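Local coordinates for malate dehydrogenase (Pyrococcus horikoshii, PDB 1V9N), which catalyses the NAD-dependent oxidation of (S)-malate to oxaloacetate, working as a homodimer of the LDH2/MDH2 oxidoreductase family, at residues I117-Y128 with S276-I285. Residues are numbered along the deposited sequence; the frame is centred on the assembly and turned at random.
With NDP (NADPH dihydro-nicotinamide-adenine-dinucleotide phosphate), chain B.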
ATOM      1  N   ILE A 117      17.574  -0.962   8.655  1.00 15.03           N
ATOM      2  CA  ILE A 117      16.749  -0.595   7.499  1.00 16.80           C
ATOM      3  C   ILE A 117      17.519  -0.583   6.182  1.00 17.77           C
ATOM      4  O   ILE A 117      18.686  -0.206   6.140  1.00 18.49           O
ATOM      5  CB  ILE A 117      16.125   0.817   7.662  1.00 17.58           C
ATOM      6  CG1 ILE A 117      15.268   0.876   8.930  1.00 20.01           C
ATOM      7  CG2 ILE A 117      15.257   1.146   6.439  1.00 17.30           C
ATOM      8  CD1 ILE A 117      14.055  -0.030   8.883  1.00 21.15           C
ATOM      9  N   GLY A 118      16.848  -0.987   5.109  1.00 18.34           N
ATOM     10  CA  GLY A 118      17.470  -0.998   3.798  1.00 16.77           C
ATOM     11  C   GLY A 118      16.470  -0.649   2.705  1.00 17.21           C
ATOM     12  O   GLY A 118      15.493  -1.368   2.503  1.00 17.20           O
ATOM     13  N   ILE A 119      16.703   0.459   2.013  1.00 15.50           N
ATOM     14  CA  ILE A 119      15.822   0.887   0.929  1.00 16.13           C
ATOM     15  C   ILE A 119      16.627   1.077  -0.346  1.00 14.53           C
ATOM     16  O   ILE A 119      17.493   1.948  -0.427  1.00 14.19           O
ATOM     17  CB  ILE A 119      15.094   2.212   1.274  1.00 18.96           C
ATOM     18  CG1 ILE A 119      14.084   1.964   2.397  1.00 20.08           C
ATOM     19  CG2 ILE A 119      14.398   2.782   0.030  1.00 18.55           C
ATOM     20  CD1 ILE A 119      13.379   3.217   2.895  1.00 26.62           C
ATOM     21  N   VAL A 120      16.358   0.239  -1.337  1.00 12.61           N
ATOM     22  CA  VAL A 120      17.069   0.344  -2.598  1.00 13.60           C
ATOM     23  C   VAL A 120      16.053   0.581  -3.699  1.00 14.66           C
ATOM     24  O   VAL A 120      15.042  -0.116  -3.791  1.00 13.11           O
ATOM     25  CB  VAL A 120      17.891  -0.931  -2.910  1.00 13.15           C
ATOM     26  CG1 VAL A 120      18.566  -0.797  -4.270  1.00 11.12           C
ATOM     27  CG2 VAL A 120      18.954  -1.148  -1.830  1.00 14.04           C
ATOM     28  N   ILE A 121      16.317   1.590  -4.515  1.00 14.56           N
ATOM     29  CA  ILE A 121      15.440   1.917  -5.621  1.00 16.54           C
ATOM     30  C   ILE A 121      16.240   1.816  -6.910  1.00 16.22           C
ATOM     31  O   ILE A 121      17.410   2.204  -6.964  1.00 15.08           O
ATOM     32  CB  ILE A 121      14.856   3.321  -5.434  1.00 19.56           C
ATOM     33  CG1 ILE A 121      14.042   3.340  -4.131  1.00 21.04           C
ATOM     34  CG2 ILE A 121      13.985   3.694  -6.615  1.00 23.84           C
ATOM     35  CD1 ILE A 121      13.501   4.676  -3.750  1.00 25.94           C
ATOM     36  N   ALA A 122      15.611   1.282  -7.948  1.00 14.88           N
ATOM     37  CA  ALA A 122      16.302   1.110  -9.213  1.00 15.40           C
ATOM     38  C   ALA A 122      15.544   1.688 -10.396  1.00 14.58           C
ATOM     39  O   ALA A 122      14.318   1.653 -10.442  1.00 15.57           O
ATOM     40  CB  ALA A 122      16.577  -0.384  -9.448  1.00 14.65           C
ATOM     41  N   ARG A 123      16.290   2.248 -11.340  1.00 15.22           N
ATOM     42  CA  ARG A 123      15.702   2.792 -12.556  1.00 16.14           C
ATOM     43  C   ARG A 123      16.453   2.124 -13.692  1.00 15.55           C
ATOM     44  O   ARG A 123      17.420   1.390 -13.460  1.00 16.39           O
ATOM     45  CB  ARG A 123      15.902   4.308 -12.641  1.00 15.70           C
ATOM     46  CG  ARG A 123      17.352   4.716 -12.869  1.00 17.25           C
ATOM     47  CD  ARG A 123      17.503   6.224 -12.894  1.00 19.06           C
ATOM     48  NE  ARG A 123      18.886   6.624 -13.150  1.00 21.51           N
ATOM     49  CZ  ARG A 123      19.448   7.711 -12.631  1.00 21.40           C
ATOM     50  NH1 ARG A 123      18.742   8.496 -11.831  1.00 20.92           N
ATOM     51  NH2 ARG A 123      20.706   8.020 -12.921  1.00 20.88           N
ATOM     52  N   ASN A 124      16.009   2.387 -14.916  1.00 15.68           N
ATOM     53  CA  ASN A 124      16.632   1.837 -16.115  1.00 15.36           C
ATOM     54  C   ASN A 124      16.767   0.319 -16.059  1.00 15.74           C
ATOM     55  O   ASN A 124      17.821  -0.243 -16.365  1.00 15.96           O
ATOM     56  CB  ASN A 124      18.000   2.492 -16.341  1.00 14.33           C
ATOM     57  CG  ASN A 124      18.537   2.250 -17.744  1.00 16.39           C
ATOM     58  OD1 ASN A 124      17.774   1.979 -18.669  1.00 15.95           O
ATOM     59  ND2 ASN A 124      19.852   2.363 -17.910  1.00 17.18           N
ATOM     60  N   SER A 125      15.678  -0.339 -15.678  1.00 17.02           N
ATOM     61  CA  SER A 125      15.635  -1.790 -15.584  1.00 16.94           C
ATOM     62  C   SER A 125      14.609  -2.335 -16.593  1.00 18.37           C
ATOM     63  O   SER A 125      14.200  -1.632 -17.517  1.00 17.35           O
ATOM     64  CB  SER A 125      15.256  -2.200 -14.156  1.00 18.86           C
ATOM     65  OG  SER A 125      15.267  -3.608 -13.992  1.00 17.55           O
ATOM     66  N   ASN A 126      14.195  -3.585 -16.404  1.00 17.87           N
ATOM     67  CA  ASN A 126      13.232  -4.235 -17.287  1.00 16.52           C
ATOM     68  C   ASN A 126      12.216  -5.017 -16.459  1.00 17.48           C
ATOM     69  O   ASN A 126      12.354  -5.113 -15.243  1.00 16.70           O
ATOM     70  CB  ASN A 126      13.966  -5.178 -18.258  1.00 15.72           C
ATOM     71  CG  ASN A 126      14.459  -4.462 -19.504  1.00 15.90           C
ATOM     72  OD1 ASN A 126      13.654  -4.028 -20.334  1.00 14.37           O
ATOM     73  ND2 ASN A 126      15.778  -4.317 -19.636  1.00 10.23           N
ATOM     74  N   HIS A 127      11.202  -5.577 -17.115  1.00 17.35           N
ATOM     75  CA  HIS A 127      10.162  -6.341 -16.422  1.00 17.51           C
ATOM     76  C   HIS A 127      10.805  -7.394 -15.524  1.00 16.57           C
ATOM     77  O   HIS A 127      11.611  -8.194 -15.996  1.00 18.28           O
ATOM     78  CB  HIS A 127       9.246  -7.002 -17.454  1.00 20.41           C
ATOM     79  CG  HIS A 127       8.141  -7.822 -16.860  1.00 20.55           C
ATOM     80  ND1 HIS A 127       8.259  -9.177 -16.635  1.00 21.37           N
ATOM     81  CD2 HIS A 127       6.893  -7.481 -16.465  1.00 20.48           C
ATOM     82  CE1 HIS A 127       7.126  -9.635 -16.130  1.00 22.24           C
ATOM     83  NE2 HIS A 127       6.282  -8.627 -16.017  1.00 20.30           N
ATOM     84  N   TYR A 128      10.459  -7.406 -14.238  1.00 13.20           N
ATOM     85  CA  TYR A 128      11.082  -8.375 -13.339  1.00 15.14           C
ATOM     86  C   TYR A 128      10.229  -9.530 -12.806  1.00 15.90           C
ATOM     87  O   TYR A 128      10.561 -10.131 -11.789  1.00 15.71           O
ATOM     88  CB  TYR A 128      11.782  -7.647 -12.175  1.00 12.14           C
ATOM     89  CG  TYR A 128      10.919  -7.073 -11.045  1.00 13.28           C
ATOM     90  CD1 TYR A 128       9.551  -7.349 -10.941  1.00 12.92           C
ATOM     91  CD2 TYR A 128      11.512  -6.318 -10.025  1.00 12.22           C
ATOM     92  CE1 TYR A 128       8.798  -6.893  -9.843  1.00 14.38           C
ATOM     93  CE2 TYR A 128      10.772  -5.867  -8.928  1.00 15.15           C
ATOM     94  CZ  TYR A 128       9.419  -6.160  -8.839  1.00 14.08           C
ATOM     95  OH  TYR A 128       8.706  -5.754  -7.725  1.00 13.58           O
ATOM     96  N   SER A 276      13.585   0.730 -21.868  1.00 18.22           N
ATOM     97  CA  SER A 276      12.236   0.451 -21.367  1.00 19.21           C
ATOM     98  C   SER A 276      12.003   1.292 -20.114  1.00 18.93           C
ATOM     99  O   SER A 276      10.898   1.777 -19.864  1.00 19.17           O
ATOM    100  CB  SER A 276      12.073  -1.026 -21.026  1.00 17.07           C
ATOM    101  OG  SER A 276      12.213  -1.834 -22.182  1.00 17.24           O
ATOM    102  N   ASN A 277      13.067   1.443 -19.336  1.00 18.18           N
ATOM    103  CA  ASN A 277      13.068   2.226 -18.113  1.00 19.60           C
ATOM    104  C   ASN A 277      12.044   1.788 -17.065  1.00 18.56           C
ATOM    105  O   ASN A 277      11.312   2.607 -16.510  1.00 19.99           O
ATOM    106  CB  ASN A 277      12.895   3.712 -18.458  1.00 20.49           C
ATOM    107  CG  ASN A 277      13.619   4.633 -17.483  1.00 24.87           C
ATOM    108  OD1 ASN A 277      14.388   4.179 -16.633  1.00 23.17           O
ATOM    109  ND2 ASN A 277      13.383   5.938 -17.613  1.00 24.00           N
ATOM    110  N   VAL A 278      11.981   0.485 -16.805  1.00 18.98           N
ATOM    111  CA  VAL A 278      11.088  -0.018 -15.771  1.00 16.81           C
ATOM    112  C   VAL A 278      11.833   0.318 -14.480  1.00 16.79           C
ATOM    113  O   VAL A 278      13.060   0.198 -14.425  1.00 16.59           O
ATOM    114  CB  VAL A 278      10.900  -1.548 -15.853  1.00 16.90           C
ATOM    115  CG1 VAL A 278      10.035  -2.019 -14.699  1.00 16.48           C
ATOM    116  CG2 VAL A 278      10.251  -1.928 -17.176  1.00 17.99           C
ATOM    117  N   CYS A 279      11.109   0.755 -13.457  1.00 14.95           N
ATOM    118  CA  CYS A 279      11.742   1.112 -12.194  1.00 17.21           C
ATOM    119  C   CYS A 279      11.192   0.265 -11.051  1.00 17.38           C
ATOM    120  O   CYS A 279      10.036  -0.149 -11.084  1.00 17.28           O
ATOM    121  CB  CYS A 279      11.537   2.603 -11.911  1.00 15.01           C
ATOM    122  SG  CYS A 279      12.268   3.710 -13.185  1.00 17.02           S
ATOM    123  N   HIS A 280      12.026   0.009 -10.045  1.00 17.83           N
ATOM    124  CA  HIS A 280      11.613  -0.812  -8.912  1.00 16.82           C
ATOM    125  C   HIS A 280      11.900  -0.147  -7.569  1.00 16.91           C
ATOM    126  O   HIS A 280      12.733   0.754  -7.470  1.00 18.30           O
ATOM    127  CB  HIS A 280      12.346  -2.159  -8.917  1.00 16.52           C
ATOM    128  CG  HIS A 280      12.499  -2.780 -10.270  1.00 15.87           C
ATOM    129  ND1 HIS A 280      11.438  -2.980 -11.129  1.00 16.42           N
ATOM    130  CD2 HIS A 280      13.587  -3.294 -10.892  1.00 14.71           C
ATOM    131  CE1 HIS A 280      11.868  -3.588 -12.219  1.00 17.15           C
ATOM    132  NE2 HIS A 280      13.168  -3.790 -12.102  1.00 16.80           N
ATOM    133  N   PHE A 281      11.208  -0.625  -6.541  1.00 16.99           N
ATOM    134  CA  PHE A 281      11.366  -0.137  -5.172  1.00 15.84           C
ATOM    135  C   PHE A 281      11.563  -1.369  -4.290  1.00 17.29           C
ATOM    136  O   PHE A 281      10.795  -2.325  -4.379  1.00 15.20           O
ATOM    137  CB  PHE A 281      10.106   0.612  -4.718  1.00 14.80           C
ATOM    138  CG  PHE A 281      10.138   1.045  -3.271  1.00 15.73           C
ATOM    139  CD1 PHE A 281      10.735   2.244  -2.900  1.00 15.29           C
ATOM    140  CD2 PHE A 281       9.583   0.238  -2.280  1.00 16.93           C
ATOM    141  CE1 PHE A 281      10.781   2.641  -1.562  1.00 17.38           C
ATOM    142  CE2 PHE A 281       9.621   0.622  -0.937  1.00 20.21           C
ATOM    143  CZ  PHE A 281      10.223   1.829  -0.578  1.00 18.78           C
ATOM    144  N   PHE A 282      12.596  -1.353  -3.454  1.00 16.49           N
ATOM    145  CA  PHE A 282      12.870  -2.469  -2.553  1.00 15.03           C
ATOM    146  C   PHE A 282      13.091  -1.912  -1.157  1.00 15.71           C
ATOM    147  O   PHE A 282      13.808  -0.923  -0.973  1.00 15.53           O
ATOM    148  CB  PHE A 282      14.121  -3.236  -2.998  1.00 15.10           C
ATOM    149  CG  PHE A 282      14.058  -3.725  -4.421  1.00 17.70           C
ATOM    150  CD1 PHE A 282      13.346  -4.876  -4.748  1.00 17.26           C
ATOM    151  CD2 PHE A 282      14.686  -3.012  -5.441  1.00 16.56           C
ATOM    152  CE1 PHE A 282      13.257  -5.307  -6.072  1.00 17.21           C
ATOM    153  CE2 PHE A 282      14.603  -3.435  -6.768  1.00 17.20           C
ATOM    154  CZ  PHE A 282      13.886  -4.587  -7.082  1.00 16.69           C
HETATM  155  N   MSE A 283      12.467  -2.541  -0.171  1.00 14.65           N
HETATM  156  CA  MSE A 283      12.616  -2.098   1.200  1.00 14.82           C
HETATM  157  C   MSE A 283      12.677  -3.293   2.133  1.00 15.82           C
HETATM  158  O   MSE A 283      11.853  -4.210   2.052  1.00 13.92           O
HETATM  159  CB  MSE A 283      11.452  -1.201   1.598  1.00 19.01           C
HETATM  160  CG  MSE A 283      11.549  -0.671   3.010  1.00 27.61           C
HETATM  161 SE   MSE A 283      10.001   0.378   3.422  1.00 40.65          SE
HETATM  162  CE  MSE A 283       9.460  -0.477   5.068  1.00 33.66           C
ATOM    163  N   VAL A 284      13.658  -3.275   3.024  1.00 12.93           N
ATOM    164  CA  VAL A 284      13.830  -4.358   3.977  1.00 13.76           C
ATOM    165  C   VAL A 284      13.910  -3.798   5.382  1.00 14.19           C
ATOM    166  O   VAL A 284      14.563  -2.784   5.629  1.00 13.52           O
ATOM    167  CB  VAL A 284      15.128  -5.155   3.695  1.00 12.98           C
ATOM    168  CG1 VAL A 284      15.283  -6.297   4.693  1.00 10.88           C
ATOM    169  CG2 VAL A 284      15.103  -5.684   2.278  1.00 11.93           C
ATOM    170  N   ILE A 285      13.225  -4.458   6.304  1.00 15.43           N
ATOM    171  CA  ILE A 285      13.262  -4.053   7.692  1.00 15.79           C
ATOM    172  C   ILE A 285      13.811  -5.244   8.457  1.00 16.90           C
ATOM    173  O   ILE A 285      13.233  -6.330   8.419  1.00 16.24           O
ATOM    174  CB  ILE A 285      11.853  -3.704   8.225  1.00 15.44           C
ATOM    175  CG1 ILE A 285      11.293  -2.484   7.482  1.00 17.30           C
ATOM    176  CG2 ILE A 285      11.922  -3.412   9.721  1.00 18.07           C
ATOM    177  CD1 ILE A 285       9.879  -2.087   7.923  1.00 15.56           C
TER
HETATM  178  PA  NDP B 401      -4.058 -12.211  -6.901  1.00 27.15           P
HETATM  179  O1A NDP B 401      -3.817 -13.504  -7.495  1.00 29.38           O
HETATM  180  O2A NDP B 401      -5.414 -11.560  -6.867  1.00 28.04           O
HETATM  181  O5B NDP B 401      -3.464 -12.275  -5.373  1.00 28.10           O
HETATM  182  C5B NDP B 401      -3.514 -11.132  -4.500  1.00 26.61           C
HETATM  183  C4B NDP B 401      -2.834 -11.581  -3.192  1.00 25.06           C
HETATM  184  O4B NDP B 401      -3.917 -12.023  -2.355  1.00 26.29           O
HETATM  185  C3B NDP B 401      -1.856 -12.721  -3.247  1.00 25.38           C
HETATM  186  O3B NDP B 401      -0.779 -12.431  -2.305  1.00 21.60           O
HETATM  187  C2B NDP B 401      -2.596 -13.946  -2.842  1.00 23.71           C
HETATM  188  O2B NDP B 401      -1.834 -15.036  -2.294  1.00 23.34           O
HETATM  189  C1B NDP B 401      -3.636 -13.359  -1.940  1.00 25.55           C
HETATM  190  N9A NDP B 401      -4.953 -14.054  -1.954  1.00 29.54           N
HETATM  191  C8A NDP B 401      -5.655 -14.640  -3.046  1.00 29.06           C
HETATM  192  N7A NDP B 401      -6.806 -15.138  -2.654  1.00 30.72           N
HETATM  193  C5A NDP B 401      -6.898 -14.899  -1.313  1.00 30.65           C
HETATM  194  C6A NDP B 401      -7.876 -15.169  -0.303  1.00 31.23           C
HETATM  195  N6A NDP B 401      -9.014 -15.795  -0.620  1.00 31.29           N
HETATM  196  N1A NDP B 401      -7.646 -14.778   0.999  1.00 30.98           N
HETATM  197  C2A NDP B 401      -6.483 -14.130   1.334  1.00 29.37           C
HETATM  198  N3A NDP B 401      -5.504 -13.826   0.457  1.00 28.90           N
HETATM  199  C4A NDP B 401      -5.772 -14.240  -0.863  1.00 30.06           C
HETATM  200  O3  NDP B 401      -3.085 -11.095  -7.426  1.00 29.05           O
HETATM  201  PN  NDP B 401      -2.767 -10.335  -8.782  1.00 28.90           P
HETATM  202  O1N NDP B 401      -3.027  -8.927  -8.501  1.00 27.75           O
HETATM  203  O2N NDP B 401      -3.659 -11.030  -9.772  1.00 31.25           O
HETATM  204  O5D NDP B 401      -1.226 -10.682  -8.970  1.00 27.80           O
HETATM  205  C5D NDP B 401      -0.662 -11.094 -10.247  1.00 29.72           C
HETATM  206  C4D NDP B 401       0.887 -11.356 -10.108  1.00 28.48           C
HETATM  207  O4D NDP B 401       1.515 -10.612 -11.136  1.00 29.86           O
HETATM  208  C3D NDP B 401       1.565 -10.892  -8.794  1.00 27.84           C
HETATM  209  O3D NDP B 401       2.491 -11.910  -8.391  1.00 27.28           O
HETATM  210  C2D NDP B 401       2.218  -9.561  -9.122  1.00 27.69           C
HETATM  211  O2D NDP B 401       3.343  -9.318  -8.303  1.00 24.57           O
HETATM  212  C1D NDP B 401       2.535  -9.748 -10.629  1.00 27.73           C
HETATM  213  N1N NDP B 401       2.525  -8.485 -11.415  1.00 25.33           N
HETATM  214  C2N NDP B 401       3.769  -8.079 -11.973  1.00 24.99           C
HETATM  215  C3N NDP B 401       3.767  -6.850 -12.753  1.00 25.12           C
HETATM  216  C7N NDP B 401       5.016  -6.382 -13.363  1.00 24.05           C
HETATM  217  O7N NDP B 401       5.092  -5.352 -14.044  1.00 24.91           O
HETATM  218  N7N NDP B 401       6.169  -7.084 -13.194  1.00 24.05           N
HETATM  219  C4N NDP B 401       2.533  -6.146 -12.908  1.00 27.27           C
HETATM  220  C5N NDP B 401       1.331  -6.559 -12.349  1.00 26.71           C
HETATM  221  C6N NDP B 401       1.319  -7.736 -11.603  1.00 26.04           C
HETATM  222  P2B NDP B 401      -1.394 -16.317  -3.054  1.00 26.07           P
HETATM  223  O1X NDP B 401      -1.635 -17.369  -2.053  1.00 25.43           O
HETATM  224  O2X NDP B 401       0.054 -16.224  -3.414  1.00 24.13           O
HETATM  225  O3X NDP B 401      -2.256 -16.502  -4.299  1.00 24.43           O
HETATM  226  O   HOH W   1      15.695   0.135 -19.171  1.00 14.26           O
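Tyr128 and His280 form an offset stack: their centroids are 4.3 Å apart, their planes 23° from parallel, and Tyr128 CD2 sits over the centre of the imidazole. Tyr128 CG lies between its backbone N and carbonyl carbon (chi1 76°), which turns the ring back over strand 278-285, where its CE2 also meets Phe282 CE1 at 3.8 Å. At the imidazole edge, Ser125 OG and His280 NE2 share a hydrogen bond of 2.8 Å, while ND1 is hydrogen-bonded to Thr149 OG1, so both ring nitrogens have partners. An alanine in place of His280 would probably leave the Ser125 hydroxyl without this mate and Tyr128 with a gap beneath its ring.

The backbone evidence is a run of paired hydrogen bonds joining antiparallel strands 117-123 and 278-285, from Gly118 with Val284 to Ala122 with His280. A one-residue shift before Ser125 pairs with Val278 marks a beta bulge, where Asn277 OD1 accepts from Asn124 N at 3.0 Å. On the sheet face opposite His280, Ile121 CG1 packs 3.7 Å from Phe281 CD1 under helix 242-258, and Ile119 CG1 runs alongside CG of Met283, a selenomethionine.

Past the bulge, His127 NE2 approaches NADPH N7N to 3.2 Å, its ND1 hydrogen-bonded to Tyr63 OH. The chemistry thus implies an apolar dimer contact at Ile117, Ile119, Met283 and Ile285, and an imidazole, hydrogen-bonded at both nitrogens and stacked on Tyr128, that ties the nicotinamide-side loop to the central sheet.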